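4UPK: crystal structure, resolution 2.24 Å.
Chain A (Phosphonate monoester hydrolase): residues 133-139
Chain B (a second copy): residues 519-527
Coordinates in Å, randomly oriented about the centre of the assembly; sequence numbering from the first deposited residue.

Chain A (133-139) TSQDPRA
Chain B, residues 519-527: HTLSLCSIT

The two copies meet here through packing alone, with no hydrogen bond crossing between the stretches; 315 Å² is buried. S134(A) to D136(A) are extended, and P137(A) to A139(A) take helical phi/psi angles. In chain B a type I turn, closed by C524(B) N to L521(B) O at 3.0 Å, leads into strand 524-527. Sequence order is reversed across the contact: CA of S134(A) lies 6.5 Å from CA of I526(B), and CA of D136(A) 8.0 Å from CA of L521(B).

Most of the contact is van der Waals packing, part of it against polar atoms. I526(B) (m, m) points toward chain A, its CD1 3.5 Å from Q135(A) O and its CG1 3.9 Å from S134(A) CB; S134(A) (m) also points toward chain B, and its short side chain meets the isoleucine through CB. The compact ring of P137(A), C-gamma exo, places CG 3.7 Å from C524(B) SG (chi1 t) and CD 4.0 Å from L521(B) CD2.

Within chain A, charge organises the other edge of the contact. D136(A) (t) accepts R138(A) NE at OD1 (2.9 Å) and forms a salt bridge from OD2 to R138(A) NH2 (2.8 Å). Thus held, the arginine (m, t, m, chi4 164°) offers a guanidinium face to L521(B) (m, t), whose CD1 lies 3.8 Å from R138(A) NH2; a flat cation can pack on aliphatic carbon while its in-plane N-H groups remain bonded.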

ATOM      1  N   THR A 133      -3.876  21.512   1.883  1.00 17.26           N
ATOM      2  CA  THR A 133      -4.276  20.187   1.427  1.00 18.01           C
ATOM      3  C   THR A 133      -4.983  19.373   2.518  1.00 23.60           C
ATOM      4  O   THR A 133      -4.429  19.154   3.602  1.00 21.79           O
ATOM      5  CB  THR A 133      -3.108  19.427   0.782  1.00 22.70           C
ATOM      6  OG1 THR A 133      -2.322  20.314  -0.007  1.00 20.57           O
ATOM      7  CG2 THR A 133      -3.577  18.246  -0.081  1.00 19.37           C
ATOM      8  N   SER A 134      -6.208  18.912   2.197  1.00 19.93           N
ATOM      9  CA  SER A 134      -6.994  18.054   3.064  1.00 19.37           C
ATOM     10  C   SER A 134      -6.515  16.637   2.771  1.00 23.58           C
ATOM     11  O   SER A 134      -6.607  16.158   1.634  1.00 24.24           O
ATOM     12  CB  SER A 134      -8.475  18.216   2.760  1.00 21.51           C
ATOM     13  OG  SER A 134      -8.853  19.575   2.860  1.00 27.22           O
ATOM     14  N   GLN A 135      -5.916  16.008   3.777  1.00 19.99           N
ATOM     15  CA  GLN A 135      -5.326  14.680   3.634  1.00 20.07           C
ATOM     16  C   GLN A 135      -6.347  13.550   3.541  1.00 22.72           C
ATOM     17  O   GLN A 135      -7.484  13.694   4.004  1.00 21.43           O
ATOM     18  CB  GLN A 135      -4.249  14.417   4.716  1.00 21.28           C
ATOM     19  CG  GLN A 135      -3.224  15.548   4.901  1.00 21.12           C
ATOM     20  CD  GLN A 135      -2.424  15.924   3.670  1.00 37.44           C
ATOM     21  OE1 GLN A 135      -1.765  15.094   3.045  1.00 30.40           O
ATOM     22  NE2 GLN A 135      -2.397  17.208   3.343  1.00 35.45           N
ATOM     23  N   ASP A 136      -5.935  12.441   2.906  1.00 20.30           N
ATOM     24  CA  ASP A 136      -6.745  11.240   2.709  1.00 19.87           C
ATOM     25  C   ASP A 136      -6.799  10.448   4.032  1.00 27.28           C
ATOM     26  O   ASP A 136      -5.750   9.982   4.513  1.00 27.09           O
ATOM     27  CB  ASP A 136      -6.152  10.391   1.562  1.00 20.79           C
ATOM     28  CG  ASP A 136      -6.992   9.232   1.037  1.00 27.64           C
ATOM     29  OD1 ASP A 136      -8.024   8.898   1.665  1.00 25.10           O
ATOM     30  OD2 ASP A 136      -6.613   8.655  -0.000  1.00 38.21           O
ATOM     31  N   PRO A 137      -8.007  10.293   4.640  1.00 25.86           N
ATOM     32  CA  PRO A 137      -8.113   9.537   5.905  1.00 26.83           C
ATOM     33  C   PRO A 137      -7.664   8.078   5.806  1.00 32.81           C
ATOM     34  O   PRO A 137      -7.288   7.495   6.822  1.00 34.04           O
ATOM     35  CB  PRO A 137      -9.606   9.639   6.261  1.00 28.51           C
ATOM     36  CG  PRO A 137     -10.135  10.742   5.450  1.00 32.40           C
ATOM     37  CD  PRO A 137      -9.334  10.774   4.200  1.00 27.77           C
ATOM     38  N   ARG A 138      -7.698   7.503   4.587  1.00 29.76           N
ATOM     39  CA  ARG A 138      -7.283   6.130   4.287  1.00 30.51           C
ATOM     40  C   ARG A 138      -5.752   5.950   4.396  1.00 36.73           C
ATOM     41  O   ARG A 138      -5.285   4.833   4.597  1.00 37.80           O
ATOM     42  CB  ARG A 138      -7.774   5.708   2.887  1.00 28.46           C
ATOM     43  CG  ARG A 138      -9.293   5.820   2.691  1.00 37.28           C
ATOM     44  CD  ARG A 138      -9.747   5.628   1.243  1.00 42.38           C
ATOM     45  NE  ARG A 138      -9.101   6.578   0.334  1.00 43.05           N
ATOM     46  CZ  ARG A 138      -9.058   6.455  -0.988  1.00 53.19           C
ATOM     47  NH1 ARG A 138      -9.650   5.426  -1.589  1.00 43.97           N
ATOM     48  NH2 ARG A 138      -8.417   7.353  -1.722  1.00 32.73           N
ATOM     49  N   ALA A 139      -4.980   7.049   4.267  1.00 33.92           N
ATOM     50  CA  ALA A 139      -3.512   7.044   4.317  1.00 33.15           C
ATOM     51  C   ALA A 139      -2.899   7.319   5.696  1.00 36.43           C
ATOM     52  O   ALA A 139      -1.673   7.196   5.846  1.00 37.20           O
ATOM     53  CB  ALA A 139      -2.966   8.039   3.310  1.00 33.03           C
TER
ATOM     54  N   HIS B 519     -18.037  10.167  -5.385  1.00 19.79           N
ATOM     55  CA  HIS B 519     -18.344  10.365  -3.961  1.00 19.20           C
ATOM     56  C   HIS B 519     -17.467   9.574  -2.976  1.00 23.33           C
ATOM     57  O   HIS B 519     -17.806   9.541  -1.789  1.00 24.06           O
ATOM     58  CB  HIS B 519     -19.819  10.053  -3.689  1.00 20.19           C
ATOM     59  CG  HIS B 519     -20.774  11.154  -4.007  1.00 23.52           C
ATOM     60  ND1 HIS B 519     -20.979  11.585  -5.304  1.00 25.05           N
ATOM     61  CD2 HIS B 519     -21.621  11.809  -3.191  1.00 25.83           C
ATOM     62  CE1 HIS B 519     -21.912  12.513  -5.232  1.00 24.70           C
ATOM     63  NE2 HIS B 519     -22.338  12.677  -3.982  1.00 25.51           N
ATOM     64  N   THR B 520     -16.344   8.973  -3.432  1.00 19.91           N
ATOM     65  CA  THR B 520     -15.416   8.211  -2.570  1.00 20.99           C
ATOM     66  C   THR B 520     -15.032   8.968  -1.279  1.00 25.85           C
ATOM     67  O   THR B 520     -15.159   8.403  -0.193  1.00 26.18           O
ATOM     68  CB  THR B 520     -14.204   7.696  -3.375  1.00 31.59           C
ATOM     69  OG1 THR B 520     -14.685   6.940  -4.484  1.00 31.24           O
ATOM     70  CG2 THR B 520     -13.257   6.818  -2.546  1.00 31.71           C
ATOM     71  N   LEU B 521     -14.617  10.254  -1.404  1.00 22.88           N
ATOM     72  CA  LEU B 521     -14.209  11.112  -0.283  1.00 21.98           C
ATOM     73  C   LEU B 521     -14.914  12.472  -0.227  1.00 23.57           C
ATOM     74  O   LEU B 521     -14.698  13.215   0.735  1.00 23.40           O
ATOM     75  CB  LEU B 521     -12.676  11.317  -0.298  1.00 22.31           C
ATOM     76  CG  LEU B 521     -11.781  10.075  -0.142  1.00 27.35           C
ATOM     77  CD1 LEU B 521     -10.382  10.363  -0.633  1.00 27.58           C
ATOM     78  CD2 LEU B 521     -11.750   9.585   1.294  1.00 29.32           C
ATOM     79  N   SER B 522     -15.747  12.812  -1.241  1.00 19.85           N
ATOM     80  CA  SER B 522     -16.417  14.136  -1.322  1.00 19.09           C
ATOM     81  C   SER B 522     -17.419  14.474  -0.203  1.00 23.43           C
ATOM     82  O   SER B 522     -17.766  15.636  -0.033  1.00 23.23           O
ATOM     83  CB  SER B 522     -16.989  14.397  -2.709  1.00 18.39           C
ATOM     84  OG  SER B 522     -18.155  13.629  -2.960  1.00 21.88           O
ATOM     85  N   LEU B 523     -17.847  13.473   0.570  1.00 21.61           N
ATOM     86  CA  LEU B 523     -18.758  13.646   1.713  1.00 22.43           C
ATOM     87  C   LEU B 523     -18.039  13.501   3.049  1.00 28.32           C
ATOM     88  O   LEU B 523     -18.667  13.573   4.102  1.00 28.51           O
ATOM     89  CB  LEU B 523     -19.998  12.729   1.624  1.00 22.14           C
ATOM     90  CG  LEU B 523     -20.956  13.023   0.470  1.00 25.50           C
ATOM     91  CD1 LEU B 523     -22.054  12.012   0.446  1.00 25.78           C
ATOM     92  CD2 LEU B 523     -21.519  14.446   0.544  1.00 22.89           C
ATOM     93  N   CYS B 524     -16.716  13.302   3.001  1.00 26.68           N
ATOM     94  CA  CYS B 524     -15.860  13.270   4.178  1.00 27.44           C
ATOM     95  C   CYS B 524     -15.430  14.738   4.434  1.00 29.91           C
ATOM     96  O   CYS B 524     -15.350  15.542   3.489  1.00 26.91           O
ATOM     97  CB  CYS B 524     -14.655  12.353   3.961  1.00 28.76           C
ATOM     98  SG  CYS B 524     -13.566  12.186   5.408  1.00 33.70           S
ATOM     99  N   SER B 525     -15.217  15.090   5.711  1.00 27.77           N
ATOM    100  CA  SER B 525     -14.787  16.429   6.105  1.00 28.00           C
ATOM    101  C   SER B 525     -13.642  16.364   7.116  1.00 29.42           C
ATOM    102  O   SER B 525     -13.733  15.631   8.105  1.00 27.38           O
ATOM    103  CB  SER B 525     -15.953  17.236   6.681  1.00 31.82           C
ATOM    104  OG  SER B 525     -17.104  17.167   5.856  1.00 39.52           O
ATOM    105  N   ILE B 526     -12.573  17.149   6.858  1.00 26.60           N
ATOM    106  CA  ILE B 526     -11.419  17.295   7.751  1.00 26.93           C
ATOM    107  C   ILE B 526     -11.817  18.391   8.748  1.00 31.59           C
ATOM    108  O   ILE B 526     -12.052  19.542   8.350  1.00 30.00           O
ATOM    109  CB  ILE B 526     -10.092  17.634   6.983  1.00 29.51           C
ATOM    110  CG1 ILE B 526      -9.635  16.503   6.014  1.00 29.23           C
ATOM    111  CG2 ILE B 526      -8.957  18.080   7.936  1.00 29.81           C
ATOM    112  CD1 ILE B 526      -9.359  15.032   6.653  1.00 35.47           C
ATOM    113  N   THR B 527     -11.963  18.003  10.032  1.00 29.11           N
ATOM    114  CA  THR B 527     -12.353  18.902  11.129  1.00 29.82           C
ATOM    115  C   THR B 527     -11.197  18.971  12.151  1.00 36.55           C
ATOM    116  O   THR B 527     -10.285  18.128  12.103  1.00 35.39           O
ATOM    117  CB  THR B 527     -13.695  18.454  11.782  1.00 34.96           C
ATOM    118  OG1 THR B 527     -13.473  17.394  12.717  1.00 38.08           O
ATOM    119  CG2 THR B 527     -14.765  18.036  10.757  1.00 29.60           C
TER